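Local coordinates for BH1478 protein (Bacillus halodurans, PDB 2QUP) that is of unknown function, a member of the DUF327 family that folds into a bundle of four helices, at residues A[64-67]-A[68-72]; A[73-76]-A[77-81]; A[81-84]-A[85-88]; A[107-110]-A[111-115]. All blocks are in the same frame, centred on the assembly; numbering follows the deposited sequence. Where two conformers were deposited one is given.

Contact 1 (A[64-67]-A[68-72]); sequences EELR and KYKEL
Leu66 and Lys70, one turn apart on helix 63-88, meet through both backbone and side chain. The amide of Lys70 donates to Leu66 O at 2.9 Å in an almost straight bond (176°), and the lysine chain then runs back over the residue that accepts it. Lys70 CB lies 3.6 Å from Leu66 O, and Lys70 CG, placed beside the backbone N and opposite the carbonyl carbon (chi1 -67°), keeps the same distance. The extended chi2 (168°) carries Lys70 CD to 3.7 Å from Leu66 CG and 3.8 Å from Leu66 CD1, the two side chains passing at a slant. The bend at chi3 then turns CE and NZ away from the leucine, and NZ ends in hydrogen bonds with Thr116 OG1 and with a glycerol probably left from crystallisation. The lysine thus gives its methylenes to an apolar neighbour and its charge to a polar one.

The turns on either side repeat the alpha-helical pattern with more bent bonds. Tyr69 N reaches Glu65 O at 3.0 Å, and Glu71 N reaches Arg67 O at the same distance, whereas Lys68 N to Glu64 O is weak. Tyr69 CB rests against the carbonyl oxygens of Glu65 and Leu66 while its ring leads away from this turn.

Glu65 faces helix 27-60, where its OE2 is bonded to Gln53 NE2. Leu66 packs on Leu115 and Thr116 of helix 98-120, and buried Tyr69 touches that helix as well as Val133 and Ile136 of helix 126-144.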
loop_
_atom_site.group_PDB
_atom_site.type_symbol
_atom_site.label_atom_id
_atom_site.label_comp_id
_atom_site.label_asym_id
_atom_site.label_seq_id
_atom_site.Cartn_x
_atom_site.Cartn_y
_atom_site.Cartn_z
ATOM N N GLU A 64 -17.521 -2.600 8.233
ATOM C CA GLU A 64 -17.123 -1.283 8.674
ATOM C C GLU A 64 -15.600 -1.146 8.785
ATOM O O GLU A 64 -15.036 -0.101 8.465
ATOM C CB GLU A 64 -17.786 -0.965 10.001
ATOM C CG GLU A 64 -17.415 0.423 10.583
ATOM C CD GLU A 64 -17.736 0.532 12.075
ATOM O OE1 GLU A 64 -17.673 1.660 12.623
ATOM O OE2 GLU A 64 -18.043 -0.516 12.702
ATOM N N GLU A 65 -14.925 -2.194 9.243
ATOM C CA GLU A 65 -13.471 -2.116 9.382
ATOM C C GLU A 65 -12.776 -2.360 8.041
ATOM O O GLU A 65 -11.742 -1.760 7.767
ATOM C CB GLU A 65 -12.914 -3.025 10.516
ATOM C CG GLU A 65 -13.391 -2.669 11.994
ATOM C CD GLU A 65 -13.490 -1.155 12.304
ATOM O OE1 GLU A 65 -14.454 -0.731 12.969
ATOM O OE2 GLU A 65 -12.587 -0.404 11.907
ATOM N N LEU A 66 -13.372 -3.222 7.212
ATOM C CA LEU A 66 -12.994 -3.390 5.805
ATOM C C LEU A 66 -13.047 -2.073 5.014
ATOM O O LEU A 66 -12.087 -1.693 4.345
ATOM C CB LEU A 66 -13.844 -4.482 5.140
ATOM C CG LEU A 66 -13.411 -4.943 3.743
ATOM C CD1 LEU A 66 -12.083 -5.718 3.712
ATOM C CD2 LEU A 66 -14.495 -5.745 3.098
ATOM N N ARG A 67 -14.154 -1.370 5.119
ATOM C CA ARG A 67 -14.293 -0.078 4.468
ATOM C C ARG A 67 -13.109 0.836 4.817
ATOM O O ARG A 67 -12.464 1.382 3.914
ATOM C CB ARG A 67 -15.616 0.587 4.866
ATOM C CG ARG A 67 -16.815 0.280 3.956
ATOM C CD ARG A 67 -18.190 0.537 4.636
ATOM N NE ARG A 67 -18.187 1.669 5.566
ATOM C CZ ARG A 67 -18.834 1.701 6.732
ATOM N NH1 ARG A 67 -19.569 0.675 7.140
ATOM N NH2 ARG A 67 -18.759 2.780 7.496
ATOM N N LYS A 68 -12.811 0.981 6.109
ATOM C CA LYS A 68 -11.737 1.871 6.554
ATOM C C LYS A 68 -10.359 1.394 6.066
ATOM O O LYS A 68 -9.535 2.197 5.656
ATOM C CB LYS A 68 -11.767 2.078 8.076
ATOM C CG LYS A 68 -10.602 2.912 8.602
ATOM C CD LYS A 68 -10.915 3.722 9.850
ATOM C CE LYS A 68 -9.708 4.558 10.251
ATOM N NZ LYS A 68 -9.200 5.341 9.093
ATOM N N TYR A 69 -10.142 0.085 6.085
ATOM C CA TYR A 69 -8.910 -0.554 5.586
ATOM C C TYR A 69 -8.641 -0.255 4.107
ATOM O O TYR A 69 -7.573 0.253 3.740
ATOM C CB TYR A 69 -9.016 -2.081 5.766
ATOM C CG TYR A 69 -7.767 -2.807 5.314
ATOM C CD1 TYR A 69 -6.583 -2.706 6.040
ATOM C CD2 TYR A 69 -7.759 -3.572 4.146
ATOM C CE1 TYR A 69 -5.427 -3.359 5.628
ATOM C CE2 TYR A 69 -6.602 -4.219 3.718
ATOM C CZ TYR A 69 -5.447 -4.115 4.471
ATOM O OH TYR A 69 -4.310 -4.757 4.060
ATOM N N LYS A 70 -9.634 -0.551 3.272
ATOM C CA LYS A 70 -9.508 -0.385 1.835
ATOM C C LYS A 70 -9.437 1.087 1.450
ATOM O O LYS A 70 -8.815 1.403 0.459
ATOM C CB LYS A 70 -10.636 -1.106 1.103
ATOM C CG LYS A 70 -10.539 -2.635 1.238
ATOM C CD LYS A 70 -11.785 -3.349 0.768
ATOM C CE LYS A 70 -12.193 -3.008 -0.649
ATOM N NZ LYS A 70 -13.269 -3.953 -1.057
ATOM N N GLU A 71 -10.028 1.976 2.242
ATOM C CA GLU A 71 -9.875 3.393 1.930
ATOM C C GLU A 71 -8.463 3.906 2.203
ATOM O O GLU A 71 -7.992 4.797 1.499
ATOM C CB GLU A 71 -10.962 4.251 2.582
ATOM C CG GLU A 71 -12.290 4.262 1.783
ATOM C CD GLU A 71 -12.266 5.204 0.575
ATOM O OE1 GLU A 71 -12.153 4.717 -0.572
ATOM O OE2 GLU A 71 -12.361 6.434 0.774
ATOM N N LEU A 72 -7.781 3.319 3.182
ATOM C CA LEU A 72 -6.399 3.632 3.449
ATOM C C LEU A 72 -5.488 3.019 2.384
ATOM O O LEU A 72 -4.562 3.672 1.904
ATOM C CB LEU A 72 -6.016 3.150 4.854
ATOM C CG LEU A 72 -6.579 3.886 6.065
ATOM C CD1 LEU A 72 -6.109 3.185 7.311
ATOM C CD2 LEU A 72 -6.107 5.346 6.090
#

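Contact 2 (A[73-76]-A[77-81]); sequences VKEF and VGDAV
Phe76 and Ala80 are joined on one turn of an alpha helix, in the middle of helix 63-88 of the helical bundle. Ala80 N donates to Phe76 O at 2.7 Å, and Val77 N donates to Val73 O at 2.9 Å, nearly straight at 175°. Both bonds lie on the buried flank, where the backbone amides and carbonyls are paired with each other. On the exposed flank the same i to i+4 pattern is slacker: Asp79 N to Glu75 O measures 3.3 Å, and Gly78 N to Lys74 O is weak at 3.4 Å.

The carboxylates of Glu75 and Asp79 carry like charges, Glu75 OE1 lying 4.6 Å from Asp79 OD1; this approach would probably be eased by solvent.

The apolar groups face the bundle. Phe76 packs on Met47 and Ile50 of helix 27-60 and on Leu140 of helix 126-144, while Val73 touches Leu112 and Val77 touches Val105 of helix 98-120. With CG anti to the backbone N (chi1 -169°), the Phe76 ring stands out from the helix with a slight lean toward Ala80, its edge near Val77 N. Val77 CG2, beside its own backbone N, lies 3.4 Å from Val73 O, and the methyl CB of Ala80 sits 3.7 Å from Phe76 CE2, oblique to the ring.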
loop_
_atom_site.group_PDB
_atom_site.type_symbol
_atom_site.label_atom_id
_atom_site.label_comp_id
_atom_site.label_asym_id
_atom_site.label_seq_id
_atom_site.Cartn_x
_atom_site.Cartn_y
_atom_site.Cartn_z
ATOM N N VAL A 73 -5.748 1.753 2.027
ATOM C CA VAL A 73 -4.892 1.039 1.117
ATOM C C VAL A 73 -4.944 1.694 -0.258
ATOM O O VAL A 73 -3.901 1.943 -0.875
ATOM C CB VAL A 73 -5.292 -0.453 1.003
ATOM C CG1 VAL A 73 -4.609 -1.055 -0.201
ATOM C CG2 VAL A 73 -4.844 -1.192 2.234
ATOM N N LYS A 74 -6.158 2.008 -0.697
ATOM C CA LYS A 74 -6.411 2.735 -1.951
ATOM C C LYS A 74 -5.705 4.091 -1.984
ATOM O O LYS A 74 -5.216 4.532 -3.031
ATOM C CB LYS A 74 -7.926 2.912 -2.165
ATOM C CG LYS A 74 -8.375 3.410 -3.545
ATOM C CD LYS A 74 -9.888 3.232 -3.723
ATOM C CE LYS A 74 -10.431 4.065 -4.889
ATOM N NZ LYS A 74 -11.880 4.429 -4.732
ATOM N N GLU A 75 -5.648 4.770 -0.843
ATOM C CA GLU A 75 -4.904 6.044 -0.772
ATOM C C GLU A 75 -3.378 5.876 -0.887
ATOM O O GLU A 75 -2.688 6.717 -1.474
ATOM C CB GLU A 75 -5.206 6.768 0.525
ATOM C CG GLU A 75 -4.573 8.153 0.588
ATOM C CD GLU A 75 -4.727 8.794 1.929
ATOM O OE1 GLU A 75 -4.363 9.989 2.070
ATOM O OE2 GLU A 75 -5.220 8.094 2.838
ATOM N N PHE A 76 -2.869 4.805 -0.287
ATOM C CA PHE A 76 -1.465 4.441 -0.344
ATOM C C PHE A 76 -1.038 4.140 -1.776
ATOM O O PHE A 76 -0.055 4.704 -2.236
ATOM C CB PHE A 76 -1.197 3.202 0.530
ATOM C CG PHE A 76 0.267 2.899 0.736
ATOM C CD1 PHE A 76 0.906 3.270 1.922
ATOM C CD2 PHE A 76 1.012 2.236 -0.258
ATOM C CE1 PHE A 76 2.281 2.987 2.127
ATOM C CE2 PHE A 76 2.385 1.959 -0.074
ATOM C CZ PHE A 76 3.023 2.311 1.124
ATOM N N VAL A 77 -1.748 3.215 -2.439
ATOM C CA VAL A 77 -1.499 2.861 -3.827
ATOM C C VAL A 77 -1.339 4.092 -4.723
ATOM O O VAL A 77 -0.350 4.208 -5.432
ATOM C CB VAL A 77 -2.554 1.922 -4.388
ATOM C CG1 VAL A 77 -2.338 1.685 -5.900
ATOM C CG2 VAL A 77 -2.507 0.579 -3.651
ATOM N N GLY A 78 -2.292 5.011 -4.653
ATOM C CA GLY A 78 -2.216 6.273 -5.404
ATOM C C GLY A 78 -0.900 6.971 -5.184
ATOM O O GLY A 78 -0.209 7.309 -6.139
ATOM N N ASP A 79 -0.541 7.165 -3.917
ATOM C CA ASP A 79 0.656 7.927 -3.561
ATOM C C ASP A 79 1.954 7.184 -3.833
ATOM O O ASP A 79 2.957 7.801 -4.164
ATOM C CB ASP A 79 0.610 8.357 -2.099
ATOM C CG ASP A 79 -0.406 9.453 -1.841
ATOM O OD1 ASP A 79 -0.733 9.682 -0.660
ATOM O OD2 ASP A 79 -0.882 10.086 -2.809
ATOM N N ALA A 80 1.935 5.863 -3.668
ATOM C CA ALA A 80 3.095 5.035 -3.936
ATOM C C ALA A 80 3.426 4.885 -5.417
ATOM O O ALA A 80 4.608 4.907 -5.780
ATOM C CB ALA A 80 2.939 3.675 -3.299
ATOM N N VAL A 81 2.403 4.724 -6.262
ATOM C CA VAL A 81 2.589 4.735 -7.734
ATOM C C VAL A 81 3.188 6.052 -8.207
ATOM O O VAL A 81 4.113 6.059 -9.003
ATOM C CB VAL A 81 1.283 4.446 -8.532
ATOM C CG1 VAL A 81 1.542 4.491 -10.050
ATOM C CG2 VAL A 81 0.726 3.091 -8.202
#

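Contact 3 (A[81-84]-A[85-88]); sequences VELG and LRLE
The guanidinium of Arg86 folds back over the preceding turn, with Leu83 CA over one face and Glu82 O approaching obliquely. Its NH2 comes within 3.4 Å of Leu83 CD1, the arginine crossing the leucine. CG lies anti to the backbone N (chi1 -151°), and the bend at chi3 turns the group back along the helix. The charge is met by Asp36 of helix 27-60, which forms a salt bridge with Arg86 NE; Glu82 OE1 stays 4.4 Å from Arg86 NH1, beyond a salt bridge.

On another flank Val81 and Leu85 run side by side, Val81 CG1 lying 3.9 Å from Leu85 CD1, and Leu85 CG nestles 3.3 Å from Val81 O. Leu85 also packs on Arg98 and Tyr102 of helix 98-120. A serine in place of Leu85 would probably leave Val81 CG1 without this partner and open a gap against helix 98-120. Leu83 CD1 approaches Leu87 CG at 4.2 Å, and Leu87 N donates to Leu83 O (2.9 Å).

Glu88 folds CG against Gly84 O and sends its carboxylate to the amides of Gly97 and Arg96. These are late turns of an amphipathic helix in a four-helix array, apolar residues turned to helices 27-60, 98-120 and 126-144.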
loop_
_atom_site.group_PDB
_atom_site.type_symbol
_atom_site.label_atom_id
_atom_site.label_comp_id
_atom_site.label_asym_id
_atom_site.label_seq_id
_atom_site.Cartn_x
_atom_site.Cartn_y
_atom_site.Cartn_z
ATOM N N VAL A 81 2.403 4.724 -6.262
ATOM C CA VAL A 81 2.589 4.735 -7.734
ATOM C C VAL A 81 3.188 6.052 -8.207
ATOM O O VAL A 81 4.113 6.059 -9.003
ATOM C CB VAL A 81 1.283 4.446 -8.532
ATOM C CG1 VAL A 81 1.542 4.491 -10.050
ATOM C CG2 VAL A 81 0.726 3.091 -8.202
ATOM N N GLU A 82 2.665 7.161 -7.697
ATOM C CA GLU A 82 3.164 8.486 -8.052
ATOM C C GLU A 82 4.632 8.664 -7.687
ATOM O O GLU A 82 5.409 9.140 -8.512
ATOM C CB GLU A 82 2.320 9.573 -7.399
ATOM C CG GLU A 82 2.460 10.924 -8.071
ATOM C CD GLU A 82 2.074 12.066 -7.164
ATOM O OE1 GLU A 82 2.143 13.225 -7.620
ATOM O OE2 GLU A 82 1.700 11.808 -5.997
ATOM N N LEU A 83 5.010 8.256 -6.472
ATOM C CA LEU A 83 6.421 8.196 -6.079
ATOM C C LEU A 83 7.267 7.210 -6.898
ATOM O O LEU A 83 8.332 7.580 -7.388
ATOM C CB LEU A 83 6.569 7.912 -4.578
ATOM C CG LEU A 83 7.988 7.942 -4.000
ATOM C CD1 LEU A 83 8.641 9.323 -4.169
ATOM C CD2 LEU A 83 8.008 7.494 -2.545
ATOM N N GLY A 84 6.795 5.969 -7.034
ATOM C CA GLY A 84 7.440 4.956 -7.871
ATOM C C GLY A 84 7.837 5.372 -9.278
ATOM O O GLY A 84 8.974 5.143 -9.704
ATOM N N LEU A 85 6.894 5.994 -9.982
ATOM C CA LEU A 85 7.105 6.463 -11.343
ATOM C C LEU A 85 8.093 7.617 -11.412
ATOM O O LEU A 85 8.809 7.745 -12.403
ATOM C CB LEU A 85 5.778 6.871 -12.009
ATOM C CG LEU A 85 4.693 5.813 -12.265
ATOM C CD1 LEU A 85 3.441 6.488 -12.788
ATOM C CD2 LEU A 85 5.151 4.700 -13.232
ATOM N N ARG A 86 8.138 8.451 -10.377
ATOM C CA ARG A 86 9.132 9.526 -10.345
ATOM C C ARG A 86 10.540 9.009 -10.055
ATOM O O ARG A 86 11.507 9.429 -10.697
ATOM C CB ARG A 86 8.748 10.602 -9.341
ATOM C CG ARG A 86 9.263 11.986 -9.701
ATOM C CD ARG A 86 8.569 13.076 -8.883
ATOM N NE ARG A 86 8.721 12.906 -7.433
ATOM C CZ ARG A 86 7.724 12.632 -6.592
ATOM N NH1 ARG A 86 6.486 12.486 -7.045
ATOM N NH2 ARG A 86 7.965 12.503 -5.293
ATOM N N LEU A 87 10.646 8.082 -9.104
ATOM C CA LEU A 87 11.918 7.451 -8.755
ATOM C C LEU A 87 12.556 6.699 -9.911
ATOM O O LEU A 87 13.781 6.609 -9.969
ATOM C CB LEU A 87 11.758 6.490 -7.587
ATOM C CG LEU A 87 11.506 7.042 -6.188
ATOM C CD1 LEU A 87 11.563 5.897 -5.181
ATOM C CD2 LEU A 87 12.493 8.153 -5.842
ATOM N N GLU A 88 11.722 6.159 -10.809
ATOM C CA GLU A 88 12.186 5.513 -12.044
ATOM C C GLU A 88 12.980 6.486 -12.910
ATOM O O GLU A 88 13.981 6.106 -13.519
ATOM C CB GLU A 88 11.013 4.957 -12.861
ATOM C CG GLU A 88 10.344 3.705 -12.302
ATOM C CD GLU A 88 11.138 2.416 -12.479
ATOM O OE1 GLU A 88 11.348 1.993 -13.637
ATOM O OE2 GLU A 88 11.515 1.806 -11.449
#

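Contact 4 (A[107-110]-A[111-115]); sequences EVDR and KLLDL
Arg110 reaches Asp114 one turn on and Glu107 one turn back along helix 98-120, making a three-residue salt-bridge network. Arg110 grips Glu107 side-on with two nitrogens: NE lies 3.1 Å from Glu107 OE1, which sits at the guanidinium edge, and NH2 meets the syn lone pair of Glu107 OE2 at 3.3 Å. Bends at chi2 and chi3 bring the group round to this grip. Its remaining nitrogen, NH1, is 3.3 Å from Asp114 OD1, with the guanidinium and carboxylate planes 70° apart. Lys111 NZ lies only 3.2 Å from Arg110 NH2, a like-charge approach that the Glu107 carboxylate probably tempers. A glutamine in place of Glu107 would probably leave Arg110 without its side-on ion pair and the two cations less well balanced.

Among the hydrogen bonds, a water donates to Arg110 O and to Asp114 OD2, bridging the turn. Backbone bonds run i to i+4, the shortest being Leu112 N to Val108 O at 2.8 Å.

Apolar contact is made by Val108 CG1 and Leu112 CD1, 4.0 Å apart and side by side. Asp109 crosses Leu113, Asp109 OD1 lying 3.8 Å from Leu113 CD1, a polar atom against a methyl.

Leu112 packs on Tyr69 and Lys70 of helix 63-88, whereas on helix 126-144 Val108 touches Leu139 and Lys111 touches Ile136.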
loop_
_atom_site.group_PDB
_atom_site.type_symbol
_atom_site.label_atom_id
_atom_site.label_comp_id
_atom_site.label_asym_id
_atom_site.label_seq_id
_atom_site.Cartn_x
_atom_site.Cartn_y
_atom_site.Cartn_z
ATOM N N GLU A 107 -1.831 -6.912 -8.683
ATOM C CA GLU A 107 -1.897 -7.995 -7.695
ATOM C C GLU A 107 -2.507 -7.554 -6.372
ATOM O O GLU A 107 -3.102 -8.369 -5.670
ATOM C CB GLU A 107 -0.518 -8.571 -7.424
ATOM C CG GLU A 107 -0.214 -9.879 -8.134
ATOM C CD GLU A 107 -1.182 -10.997 -7.780
ATOM O OE1 GLU A 107 -1.606 -11.726 -8.709
ATOM O OE2 GLU A 107 -1.511 -11.151 -6.582
ATOM N N VAL A 108 -2.331 -6.274 -6.026
ATOM C CA VAL A 108 -2.937 -5.682 -4.847
ATOM C C VAL A 108 -4.456 -5.709 -5.002
ATOM O O VAL A 108 -5.158 -6.177 -4.103
ATOM C CB VAL A 108 -2.460 -4.185 -4.606
ATOM C CG1 VAL A 108 -3.318 -3.517 -3.549
ATOM C CG2 VAL A 108 -1.016 -4.133 -4.134
ATOM N N ASP A 109 -4.938 -5.212 -6.151
ATOM C CA ASP A 109 -6.356 -5.221 -6.495
ATOM C C ASP A 109 -6.929 -6.639 -6.373
ATOM O O ASP A 109 -7.916 -6.835 -5.679
ATOM C CB ASP A 109 -6.552 -4.689 -7.914
ATOM C CG ASP A 109 -8.011 -4.426 -8.246
ATOM O OD1 ASP A 109 -8.619 -5.267 -8.927
ATOM O OD2 ASP A 109 -8.550 -3.370 -7.843
ATOM N N ARG A 110 -6.291 -7.611 -7.019
ATOM C CA ARG A 110 -6.683 -9.031 -6.904
ATOM C C ARG A 110 -6.873 -9.461 -5.453
ATOM O O ARG A 110 -7.923 -10.005 -5.101
ATOM C CB ARG A 110 -5.612 -9.909 -7.514
ATOM C CG ARG A 110 -5.928 -10.448 -8.900
ATOM C CD ARG A 110 -5.758 -11.961 -8.962
ATOM N NE ARG A 110 -4.593 -12.450 -8.211
ATOM C CZ ARG A 110 -4.634 -13.361 -7.232
ATOM N NH1 ARG A 110 -5.783 -13.905 -6.856
ATOM N NH2 ARG A 110 -3.516 -13.733 -6.625
ATOM N N LYS A 111 -5.851 -9.202 -4.626
ATOM C CA LYS A 111 -5.863 -9.518 -3.194
ATOM C C LYS A 111 -6.945 -8.814 -2.364
ATOM O O LYS A 111 -7.537 -9.430 -1.487
ATOM C CB LYS A 111 -4.470 -9.301 -2.566
ATOM C CG LYS A 111 -3.382 -10.337 -2.938
ATOM C CD LYS A 111 -3.905 -11.785 -2.931
ATOM C CE LYS A 111 -2.833 -12.788 -3.368
ATOM N NZ LYS A 111 -3.350 -14.201 -3.488
ATOM N N LEU A 112 -7.167 -7.529 -2.630
ATOM C CA LEU A 112 -8.215 -6.775 -1.973
ATOM C C LEU A 112 -9.599 -7.377 -2.195
ATOM O O LEU A 112 -10.396 -7.467 -1.253
ATOM C CB LEU A 112 -8.189 -5.310 -2.430
ATOM C CG LEU A 112 -7.094 -4.491 -1.764
ATOM C CD1 LEU A 112 -7.085 -3.003 -2.301
ATOM C CD2 LEU A 112 -7.264 -4.521 -0.213
ATOM N N LEU A 113 -9.867 -7.813 -3.428
ATOM C CA LEU A 113 -11.146 -8.433 -3.779
ATOM C C LEU A 113 -11.285 -9.771 -3.062
ATOM O O LEU A 113 -12.365 -10.114 -2.608
ATOM C CB LEU A 113 -11.248 -8.637 -5.293
ATOM C CG LEU A 113 -11.372 -7.399 -6.189
ATOM C CD1 LEU A 113 -11.171 -7.775 -7.671
ATOM C CD2 LEU A 113 -12.709 -6.716 -5.986
ATOM N N ASP A 114 -10.182 -10.499 -2.935
ATOM C CA ASP A 114 -10.176 -11.802 -2.250
ATOM C C ASP A 114 -10.368 -11.686 -0.745
ATOM O O ASP A 114 -10.864 -12.611 -0.075
ATOM C CB ASP A 114 -8.859 -12.524 -2.517
ATOM C CG ASP A 114 -8.799 -13.132 -3.896
ATOM O OD1 ASP A 114 -7.728 -13.666 -4.235
ATOM O OD2 ASP A 114 -9.812 -13.081 -4.634
ATOM N N LEU A 115 -9.945 -10.546 -0.229
ATOM C CA LEU A 115 -10.098 -10.204 1.166
ATOM C C LEU A 115 -11.544 -9.860 1.493
ATOM O O LEU A 115 -12.085 -10.375 2.462
ATOM C CB LEU A 115 -9.189 -9.009 1.514
ATOM C CG LEU A 115 -9.259 -8.451 2.933
ATOM C CD1 LEU A 115 -8.738 -9.464 3.949
ATOM C CD2 LEU A 115 -8.465 -7.169 3.023
HETATM O O HOH W 1 -9.244 -11.869 -6.938
#

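Contacts 1, 2 and 3 follow one another along helix 63-88, contacts 2 and 3 sharing Val81; contact 4 comes later, on helix 98-120. The centres of contacts 1 and 3 are about 25 Å apart, on opposite sides of the chain's centre, with contact 2 between them. The centre of contact 4 lies about 13 Å from that of contact 1 and about 14 Å from that of contact 2, and it touches both: Tyr69 CE2 is 3.6 Å from Leu115 CD2, and Val73 CG1 is 3.8 Å from Leu112 CD1. Contact 3 is farther off, its nearest atoms about 8 Å from contact 4. Local turns of two successive helices thus present the apolar side chains that pack the bundle together.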